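Local coordinates for 2-oxo-1,2-dihydroquinoline 8-monooxygenase, oxygenase component (Pseudomonas putida, PDB 1Z02), which is the oxygenase component of a Rieske-type monooxygenase that probably hydroxylates 2-oxo-1,2-dihydroquinoline at carbon 8, using a [2Fe-2S] cluster and a mononuclear iron, at residues G39-W44 with C64-V69; W44-F49 with M147-V152; P183-S188 with V304-E309. All coordinates share one frame; numbering follows the deposited sequence.

In the fold
Contacts 1 and 2 lie side by side, their centres about 10 Å apart, and share Trp44 and strand 43-49. Contact 2 pairs that strand with 147-152 in one antiparallel sheet, while contact 1 sets the segment leading into it against the hairpin of strands 58-63 and 66-73; along the chain their segments alternate. They meet directly, through a probable hydrogen bond between Phe40 O and Tyr45 OH. Contact 3 comes later, in the part assigned to the ring-hydroxylase family, with its centre about 25 Å from that of contact 2. The first two thus join the sheet of 43-49 and 147-152 to the neighbouring hairpin, probably as parts of the Rieske domain, whereas the third fastens a loop to the large seven-stranded sheet.

Contact 1: G39-W44 with C64-V69; sequences GFINHW and CGVPIV
Gly39 and Cys64 bring the two backbones nearest, with their CA atoms 5.3 Å apart, and no hydrogen bond crosses between the segments. Cys64 carries most of this small interface. Its SG, turned beside its own backbone N (chi1 -72°), reaches over to the Gly39-Ile41 chain and comes within 3.5 Å of Phe40 O. This is van der Waals contact rather than a hydrogen bond; the same carbonyl oxygen is hydrogen-bonded to Tyr45 OH. Gly39 C lies 4.2 Å from Cys64 SG. A CB on Gly39 would crowd that sulfur, and at these backbone angles it would also jam against the preceding carbonyl oxygen, which alone calls for glycine.

A second, looser touch is purely apolar. Ile41 extends its longer branch, CD1 lying anti to CA (chi2 168°), and meets Val66 CG2 at 4.3 Å from CD1. Val66 also packs on Val152, so Val66 touches both the 39-44 segment and strand 147-152. Within its own segment, His43 ND1 makes a weak hydrogen bond to Ile41 O, 3.3 Å long.

Backbone bonds hold both segments from outside. Gly39 and Ile41 pair with Ala409 and Gly407, while Cys64 and Gly65 pair with Pro320 and Ile321. Asn42, with positive phi, and His43 both face Val152 and form a G1 beta bulge where strand 43-49 begins. On the other side Cys64 and Gly65, both also with positive phi, link strands 58-63 and 66-73 in a tight beta hairpin, consistent with a type I' turn. The contact is therefore a hairpin tip packed against a bulged strand entry.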
loop_
_atom_site.group_PDB
_atom_site.type_symbol
_atom_site.label_atom_id
_atom_site.label_comp_id
_atom_site.label_asym_id
_atom_site.label_seq_id
_atom_site.Cartn_x
_atom_site.Cartn_y
_atom_site.Cartn_z
ATOM N N GLY A 39 7.161 11.104 17.338
ATOM C CA GLY A 39 8.091 10.998 18.451
ATOM C C GLY A 39 8.618 12.311 19.010
ATOM O O GLY A 39 8.442 13.381 18.418
ATOM N N PHE A 40 9.266 12.219 20.171
ATOM C CA PHE A 40 9.855 13.385 20.826
ATOM C C PHE A 40 11.291 13.485 20.328
ATOM O O PHE A 40 12.076 12.547 20.480
ATOM C CB PHE A 40 9.821 13.213 22.349
ATOM C CG PHE A 40 8.435 13.307 22.941
ATOM C CD1 PHE A 40 7.946 12.303 23.766
ATOM C CD2 PHE A 40 7.618 14.406 22.673
ATOM C CE1 PHE A 40 6.674 12.388 24.317
ATOM C CE2 PHE A 40 6.335 14.495 23.227
ATOM C CZ PHE A 40 5.865 13.484 24.047
ATOM N N ILE A 41 11.631 14.612 19.712
ATOM C CA ILE A 41 12.969 14.790 19.181
ATOM C C ILE A 41 13.839 15.527 20.194
ATOM O O ILE A 41 13.323 16.117 21.144
ATOM C CB ILE A 41 12.911 15.546 17.828
ATOM C CG1 ILE A 41 14.210 15.325 17.050
ATOM C CG2 ILE A 41 12.639 17.021 18.060
ATOM C CD1 ILE A 41 14.137 15.777 15.608
ATOM N N ASN A 42 15.152 15.486 19.988
ATOM C CA ASN A 42 16.118 16.105 20.886
ATOM C C ASN A 42 16.186 15.270 22.162
ATOM O O ASN A 42 16.131 15.806 23.271
ATOM C CB ASN A 42 15.713 17.545 21.218
ATOM C CG ASN A 42 15.720 18.443 19.999
ATOM O OD1 ASN A 42 14.978 19.417 19.928
ATOM N ND2 ASN A 42 16.571 18.125 19.039
ATOM N N HIS A 43 16.298 13.954 21.980
ATOM C CA HIS A 43 16.389 12.991 23.078
ATOM C C HIS A 43 17.353 11.870 22.698
ATOM O O HIS A 43 17.651 11.680 21.516
ATOM C CB HIS A 43 15.014 12.377 23.388
ATOM C CG HIS A 43 14.160 13.211 24.293
ATOM N ND1 HIS A 43 13.240 14.126 23.824
ATOM C CD2 HIS A 43 14.074 13.256 25.643
ATOM C CE1 HIS A 43 12.624 14.694 24.845
ATOM N NE2 HIS A 43 13.112 14.182 25.962
ATOM N N TRP A 44 17.846 11.140 23.699
ATOM C CA TRP A 44 18.762 10.028 23.453
ATOM C C TRP A 44 17.950 8.763 23.194
ATOM O O TRP A 44 16.941 8.520 23.857
ATOM C CB TRP A 44 19.694 9.776 24.657
ATOM C CG TRP A 44 20.780 10.799 24.861
ATOM C CD1 TRP A 44 20.720 11.923 25.635
ATOM C CD2 TRP A 44 22.094 10.781 24.283
ATOM N NE1 TRP A 44 21.916 12.608 25.573
ATOM C CE2 TRP A 44 22.774 11.931 24.750
ATOM C CE3 TRP A 44 22.762 9.910 23.412
ATOM C CZ2 TRP A 44 24.091 12.225 24.380
ATOM C CZ3 TRP A 44 24.073 10.203 23.044
ATOM C CH2 TRP A 44 24.719 11.354 23.525
ATOM N N CYS A 64 12.657 8.768 14.832
ATOM C CA CYS A 64 11.860 9.993 14.818
ATOM C C CYS A 64 11.755 10.561 13.406
ATOM O O CYS A 64 11.722 11.777 13.220
ATOM C CB CYS A 64 12.443 11.053 15.753
ATOM S SG CYS A 64 12.203 10.677 17.527
ATOM N N GLY A 65 11.706 9.666 12.421
ATOM C CA GLY A 65 11.608 10.080 11.032
ATOM C C GLY A 65 12.924 10.565 10.426
ATOM O O GLY A 65 13.005 10.821 9.224
ATOM N N VAL A 66 13.958 10.680 11.257
ATOM C CA VAL A 66 15.266 11.146 10.810
ATOM C C VAL A 66 16.186 10.006 10.383
ATOM O O VAL A 66 16.497 9.109 11.169
ATOM C CB VAL A 66 15.993 11.927 11.932
ATOM C CG1 VAL A 66 17.315 12.461 11.416
ATOM C CG2 VAL A 66 15.116 13.058 12.433
ATOM N N PRO A 67 16.611 10.016 9.115
ATOM C CA PRO A 67 17.511 8.984 8.597
ATOM C C PRO A 67 18.923 9.237 9.149
ATOM O O PRO A 67 19.466 10.344 9.031
ATOM C CB PRO A 67 17.413 9.168 7.082
ATOM C CG PRO A 67 17.121 10.618 6.932
ATOM C CD PRO A 67 16.156 10.919 8.045
ATOM N N ILE A 68 19.508 8.210 9.752
ATOM C CA ILE A 68 20.830 8.320 10.362
ATOM C C ILE A 68 21.769 7.207 9.904
ATOM O O ILE A 68 21.373 6.051 9.804
ATOM C CB ILE A 68 20.705 8.234 11.903
ATOM C CG1 ILE A 68 19.821 9.375 12.419
ATOM C CG2 ILE A 68 22.081 8.306 12.549
ATOM C CD1 ILE A 68 19.426 9.271 13.902
ATOM N N VAL A 69 23.020 7.561 9.633
ATOM C CA VAL A 69 24.013 6.589 9.219
ATOM C C VAL A 69 25.147 6.603 10.243
ATOM O O VAL A 69 25.586 7.671 10.691
ATOM C CB VAL A 69 24.556 6.913 7.807
ATOM C CG1 VAL A 69 25.149 8.315 7.787
ATOM C CG2 VAL A 69 25.590 5.870 7.387
#

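Contact 2: W44-F49 with M147-V152; sequences WYPALF and MIFVFV
Trp44 and Phe151 interlock on one face of this antiparallel strand pair. Phe151 CB sits over the middle of the six-membered ring of Trp44, 3.8 Å from its centroid, as a CH-pi contact. The phenyl ring, with CG anti to the backbone N (chi1 -174°), turns its edge onto the five-membered ring in an edge-to-face stack, its CD1 3.5 Å from Trp44 NE1. That NE1 is hydrogen-bonded to Pro163 O. Farther along the same face, Trp44 CE3 lies beside Phe149 CB at 3.9 Å, and Phe149 CE2 touches Pro46 CB at 4.0 Å. Met147, bent at chi2 and chi3, folds back to set CE against Pro46 CB at 3.8 Å; its SD meets Phe49 obliquely, 3.7 Å from CE2, as a Met-aromatic contact.

Tyr45 and Val150 share the other face. Val152 and Ala47, each pointing across toward the partner strand, meet them: the Tyr45 and Val152 side chains cross at about a right angle, CD1 and CG2 3.9 Å apart, and Ala47 CB is pushed tightly against Val150 CG2, only 3.4 Å away.

Tyr45 and Val150 exchange two backbone hydrogen bonds. Beyond them the register slips by one: Ala47 N bonds to Ile148 O, and Ile148 N to Leu48 O, so Ala47 and Leu48 both face Ile148. Strand 58-63 packs against Tyr45, Ala47 and Leu48. A classic beta bulge thus interrupts the antiparallel pairing, consistent with the small beta sheets that build Rieske domains.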
loop_
_atom_site.group_PDB
_atom_site.type_symbol
_atom_site.label_atom_id
_atom_site.label_comp_id
_atom_site.label_asym_id
_atom_site.label_seq_id
_atom_site.Cartn_x
_atom_site.Cartn_y
_atom_site.Cartn_z
ATOM N N TRP A 44 17.846 11.140 23.699
ATOM C CA TRP A 44 18.762 10.028 23.453
ATOM C C TRP A 44 17.950 8.763 23.194
ATOM O O TRP A 44 16.941 8.520 23.857
ATOM C CB TRP A 44 19.694 9.776 24.657
ATOM C CG TRP A 44 20.780 10.799 24.861
ATOM C CD1 TRP A 44 20.720 11.923 25.635
ATOM C CD2 TRP A 44 22.094 10.781 24.283
ATOM N NE1 TRP A 44 21.916 12.608 25.573
ATOM C CE2 TRP A 44 22.774 11.931 24.750
ATOM C CE3 TRP A 44 22.762 9.910 23.412
ATOM C CZ2 TRP A 44 24.091 12.225 24.380
ATOM C CZ3 TRP A 44 24.073 10.203 23.044
ATOM C CH2 TRP A 44 24.719 11.354 23.525
ATOM N N TYR A 45 18.394 7.965 22.227
ATOM C CA TYR A 45 17.729 6.705 21.890
ATOM C C TYR A 45 18.781 5.655 21.575
ATOM O O TYR A 45 19.885 5.989 21.151
ATOM C CB TYR A 45 16.854 6.841 20.636
ATOM C CG TYR A 45 15.606 7.669 20.787
ATOM C CD1 TYR A 45 15.592 9.012 20.423
ATOM C CD2 TYR A 45 14.430 7.104 21.287
ATOM C CE1 TYR A 45 14.438 9.774 20.548
ATOM C CE2 TYR A 45 13.269 7.858 21.419
ATOM C CZ TYR A 45 13.279 9.195 21.048
ATOM O OH TYR A 45 12.143 9.961 21.181
ATOM N N PRO A 46 18.454 4.372 21.783
ATOM C CA PRO A 46 19.415 3.313 21.476
ATOM C C PRO A 46 19.365 3.163 19.948
ATOM O O PRO A 46 18.279 3.141 19.355
ATOM C CB PRO A 46 18.841 2.109 22.223
ATOM C CG PRO A 46 17.366 2.350 22.166
ATOM C CD PRO A 46 17.269 3.825 22.474
ATOM N N ALA A 47 20.525 3.102 19.306
ATOM C CA ALA A 47 20.570 2.975 17.852
ATOM C C ALA A 47 20.882 1.557 17.390
ATOM O O ALA A 47 20.199 1.005 16.516
ATOM C CB ALA A 47 21.609 3.948 17.272
ATOM N N LEU A 48 21.926 0.975 17.967
ATOM C CA LEU A 48 22.351 -0.371 17.593
ATOM C C LEU A 48 23.139 -0.988 18.730
ATOM O O LEU A 48 23.649 -0.274 19.586
ATOM C CB LEU A 48 23.270 -0.312 16.361
ATOM C CG LEU A 48 22.735 0.168 15.010
ATOM C CD1 LEU A 48 23.896 0.463 14.080
ATOM C CD2 LEU A 48 21.822 -0.887 14.419
ATOM N N PHE A 49 23.214 -2.313 18.749
ATOM C CA PHE A 49 24.017 -2.996 19.748
ATOM C C PHE A 49 25.432 -2.863 19.201
ATOM O O PHE A 49 25.629 -2.752 17.990
ATOM C CB PHE A 49 23.657 -4.481 19.840
ATOM C CG PHE A 49 22.405 -4.762 20.623
ATOM C CD1 PHE A 49 21.289 -5.315 19.997
ATOM C CD2 PHE A 49 22.345 -4.492 21.992
ATOM C CE1 PHE A 49 20.123 -5.596 20.720
ATOM C CE2 PHE A 49 21.183 -4.768 22.729
ATOM C CZ PHE A 49 20.070 -5.323 22.087
ATOM N N MET A 147 25.970 -1.077 24.150
ATOM C CA MET A 147 24.878 -0.252 23.629
ATOM C C MET A 147 25.386 1.025 22.975
ATOM O O MET A 147 26.219 1.732 23.541
ATOM C CB MET A 147 23.931 0.161 24.760
ATOM C CG MET A 147 23.154 -0.945 25.431
ATOM S SD MET A 147 21.858 -1.586 24.401
ATOM C CE MET A 147 20.605 -0.274 24.527
ATOM N N ILE A 148 24.864 1.328 21.792
ATOM C CA ILE A 148 25.234 2.544 21.077
ATOM C C ILE A 148 24.035 3.495 21.087
ATOM O O ILE A 148 23.053 3.264 20.375
ATOM C CB ILE A 148 25.614 2.265 19.600
ATOM C CG1 ILE A 148 26.885 1.412 19.533
ATOM C CG2 ILE A 148 25.849 3.588 18.862
ATOM C CD1 ILE A 148 27.340 1.095 18.127
ATOM N N PHE A 149 24.103 4.549 21.898
ATOM C CA PHE A 149 23.016 5.525 21.966
ATOM C C PHE A 149 23.327 6.727 21.082
ATOM O O PHE A 149 24.481 7.138 20.956
ATOM C CB PHE A 149 22.785 6.018 23.403
ATOM C CG PHE A 149 22.348 4.943 24.358
ATOM C CD1 PHE A 149 23.286 4.152 25.023
ATOM C CD2 PHE A 149 20.995 4.717 24.591
ATOM C CE1 PHE A 149 22.874 3.149 25.912
ATOM C CE2 PHE A 149 20.573 3.727 25.467
ATOM C CZ PHE A 149 21.516 2.937 26.132
ATOM N N VAL A 150 22.293 7.278 20.458
ATOM C CA VAL A 150 22.457 8.437 19.592
ATOM C C VAL A 150 21.480 9.505 20.037
ATOM O O VAL A 150 20.351 9.198 20.423
ATOM C CB VAL A 150 22.172 8.091 18.104
ATOM C CG1 VAL A 150 22.320 9.324 17.243
ATOM C CG2 VAL A 150 23.131 7.023 17.624
ATOM N N PHE A 151 21.924 10.756 20.012
ATOM C CA PHE A 151 21.071 11.873 20.397
ATOM C C PHE A 151 20.423 12.390 19.112
ATOM O O PHE A 151 21.041 13.159 18.359
ATOM C CB PHE A 151 21.899 12.990 21.042
ATOM C CG PHE A 151 21.072 14.110 21.604
ATOM C CD1 PHE A 151 20.292 13.915 22.739
ATOM C CD2 PHE A 151 21.043 15.353 20.980
ATOM C CE1 PHE A 151 19.496 14.940 23.245
ATOM C CE2 PHE A 151 20.245 16.390 21.480
ATOM C CZ PHE A 151 19.470 16.178 22.614
ATOM N N VAL A 152 19.189 11.955 18.863
ATOM C CA VAL A 152 18.453 12.359 17.670
ATOM C C VAL A 152 17.893 13.758 17.893
ATOM O O VAL A 152 16.988 13.959 18.706
ATOM C CB VAL A 152 17.306 11.369 17.374
ATOM C CG1 VAL A 152 16.685 11.670 16.000
ATOM C CG2 VAL A 152 17.841 9.944 17.422
#

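Contact 3: P183-S188 with V304-E309; sequences PLWPSS and VENWPE
Trp185 meets both Glu305 and Asn306 at strand 301-305 and the residues after it. The single direct hydrogen bond is from Trp185 NE1 to Glu305 OE2, long at 3.3 Å though fairly straight (159°). The acceptor lies near the indole plane, but the indole N-H approaches from above the carboxylate, the two planes being almost perpendicular. Glu305 OE1 forms a salt bridge with Arg293, which would help fix the carboxylate and probably favour its charged form.

Van der Waals and face contacts centre on Asn306. Its CB lies over the five-membered ring of Trp185, 4.2 Å from the centroid and displaced toward the rim, in a CH-pi contact. Its amide runs nearly parallel to the indole plane (20°), and Asn306 CG comes to 3.4 Å from Trp185 CB. Chi1 of 61° sets Trp185 CG between the backbone N and the carbonyl carbon. Ser188 OG presses on Glu305 CB at 3.2 Å.

Four waters complete the seam. One links Leu184 O to Asn306 ND2, which also bonds to His291 O. A second donates both its hydrogens, one to Pro186 O at 2.6 Å and one to Asn306 OD1. A third joins Ser188 OG to Asn306 N, and a fourth accepts from Ser188 N and donates to Glu305 OE2, 2.8 Å from that oxygen. The result is a water-mediated junction of the 183-188 loop with an interior strand of the seven-stranded antiparallel sheet and the residues after it, consistent with the Bet v 1-like fold of the ring-hydroxylase family.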
loop_
_atom_site.group_PDB
_atom_site.type_symbol
_atom_site.label_atom_id
_atom_site.label_comp_id
_atom_site.label_asym_id
_atom_site.label_seq_id
_atom_site.Cartn_x
_atom_site.Cartn_y
_atom_site.Cartn_z
ATOM N N PRO A 183 13.053 -2.319 49.866
ATOM C CA PRO A 183 13.470 -3.321 50.853
ATOM C C PRO A 183 13.313 -4.782 50.418
ATOM O O PRO A 183 14.006 -5.660 50.929
ATOM C CB PRO A 183 12.596 -2.986 52.057
ATOM C CG PRO A 183 11.329 -2.507 51.414
ATOM C CD PRO A 183 11.852 -1.598 50.329
ATOM N N LEU A 184 12.413 -5.031 49.471
ATOM C CA LEU A 184 12.137 -6.385 49.002
ATOM C C LEU A 184 13.040 -6.919 47.895
ATOM O O LEU A 184 12.809 -8.019 47.394
ATOM C CB LEU A 184 10.677 -6.472 48.553
ATOM C CG LEU A 184 9.667 -6.208 49.667
ATOM C CD1 LEU A 184 8.290 -5.939 49.060
ATOM C CD2 LEU A 184 9.654 -7.399 50.630
ATOM N N TRP A 185 14.062 -6.161 47.510
ATOM C CA TRP A 185 14.968 -6.614 46.457
ATOM C C TRP A 185 16.213 -5.741 46.323
ATOM O O TRP A 185 16.202 -4.558 46.675
ATOM C CB TRP A 185 14.225 -6.675 45.117
ATOM C CG TRP A 185 13.679 -5.355 44.643
ATOM C CD1 TRP A 185 14.384 -4.321 44.092
ATOM C CD2 TRP A 185 12.313 -4.932 44.681
ATOM N NE1 TRP A 185 13.540 -3.282 43.783
ATOM C CE2 TRP A 185 12.259 -3.630 44.138
ATOM C CE3 TRP A 185 11.124 -5.525 45.128
ATOM C CZ2 TRP A 185 11.066 -2.912 44.021
ATOM C CZ3 TRP A 185 9.936 -4.813 45.013
ATOM C CH2 TRP A 185 9.917 -3.517 44.464
ATOM N N PRO A 186 17.316 -6.323 45.824
ATOM C CA PRO A 186 18.565 -5.575 45.651
ATOM C C PRO A 186 18.525 -4.555 44.505
ATOM O O PRO A 186 17.713 -4.663 43.581
ATOM C CB PRO A 186 19.600 -6.677 45.430
ATOM C CG PRO A 186 18.805 -7.749 44.755
ATOM C CD PRO A 186 17.519 -7.756 45.547
ATOM N N SER A 187 19.415 -3.568 44.582
ATOM C CA SER A 187 19.504 -2.500 43.591
ATOM C C SER A 187 19.690 -2.978 42.154
ATOM O O SER A 187 20.549 -3.819 41.876
ATOM C CB SER A 187 20.654 -1.549 43.956
ATOM O OG SER A 187 20.408 -0.866 45.175
ATOM N N SER A 188 18.888 -2.427 41.244
ATOM C CA SER A 188 18.984 -2.777 39.831
ATOM C C SER A 188 20.135 -2.000 39.207
ATOM O O SER A 188 20.303 -0.797 39.460
ATOM C CB SER A 188 17.688 -2.432 39.089
ATOM O OG SER A 188 16.608 -3.229 39.534
ATOM N N VAL A 304 12.208 -2.355 34.679
ATOM C CA VAL A 304 11.518 -3.345 35.488
ATOM C C VAL A 304 12.543 -3.923 36.459
ATOM O O VAL A 304 13.258 -4.870 36.125
ATOM C CB VAL A 304 10.956 -4.496 34.634
ATOM C CG1 VAL A 304 9.951 -5.286 35.450
ATOM C CG2 VAL A 304 10.306 -3.956 33.371
ATOM N N GLU A 305 12.614 -3.337 37.653
ATOM C CA GLU A 305 13.546 -3.776 38.689
ATOM C C GLU A 305 13.240 -5.195 39.143
ATOM O O GLU A 305 12.082 -5.604 39.189
ATOM C CB GLU A 305 13.469 -2.838 39.904
ATOM C CG GLU A 305 13.713 -1.387 39.568
ATOM C CD GLU A 305 13.412 -0.455 40.719
ATOM O OE1 GLU A 305 12.666 0.528 40.505
ATOM O OE2 GLU A 305 13.925 -0.704 41.831
ATOM N N ASN A 306 14.290 -5.937 39.474
ATOM C CA ASN A 306 14.162 -7.304 39.962
ATOM C C ASN A 306 13.439 -8.251 39.004
ATOM O O ASN A 306 12.616 -9.076 39.419
ATOM C CB ASN A 306 13.460 -7.302 41.320
ATOM C CG ASN A 306 13.966 -8.395 42.227
ATOM O OD1 ASN A 306 15.175 -8.519 42.452
ATOM N ND2 ASN A 306 13.053 -9.193 42.761
ATOM N N TRP A 307 13.763 -8.135 37.720
ATOM C CA TRP A 307 13.161 -8.982 36.695
ATOM C C TRP A 307 14.213 -9.379 35.657
ATOM O O TRP A 307 14.990 -8.540 35.191
ATOM C CB TRP A 307 12.002 -8.241 36.026
ATOM C CG TRP A 307 11.233 -9.058 35.036
ATOM C CD1 TRP A 307 11.524 -9.234 33.714
ATOM C CD2 TRP A 307 10.053 -9.828 35.293
ATOM N NE1 TRP A 307 10.599 -10.063 33.129
ATOM C CE2 TRP A 307 9.683 -10.444 34.077
ATOM C CE3 TRP A 307 9.272 -10.060 36.434
ATOM C CZ2 TRP A 307 8.565 -11.276 33.966
ATOM C CZ3 TRP A 307 8.155 -10.891 36.325
ATOM C CH2 TRP A 307 7.814 -11.487 35.097
ATOM N N PRO A 308 14.254 -10.668 35.282
ATOM C CA PRO A 308 13.384 -11.746 35.777
ATOM C C PRO A 308 13.814 -12.347 37.121
ATOM O O PRO A 308 13.083 -13.131 37.728
ATOM C CB PRO A 308 13.426 -12.764 34.643
ATOM C CG PRO A 308 14.784 -12.587 34.094
ATOM C CD PRO A 308 14.994 -11.100 34.087
ATOM N N GLU A 309 15.009 -11.976 37.568
ATOM C CA GLU A 309 15.549 -12.449 38.839
ATOM C C GLU A 309 16.355 -11.348 39.529
ATOM O O GLU A 309 16.680 -10.323 38.920
ATOM C CB GLU A 309 16.439 -13.672 38.614
ATOM C CG GLU A 309 15.680 -14.918 38.190
ATOM C CD GLU A 309 16.599 -16.057 37.790
ATOM O OE1 GLU A 309 16.103 -17.197 37.653
ATOM O OE2 GLU A 309 17.811 -15.817 37.605
HETATM O O HOH W 1 13.076 -10.562 45.458
HETATM O O HOH W 2 17.330 -6.672 42.047
HETATM O O HOH W 3 17.465 -5.717 39.262
HETATM O O HOH W 4 16.644 -0.847 42.540
#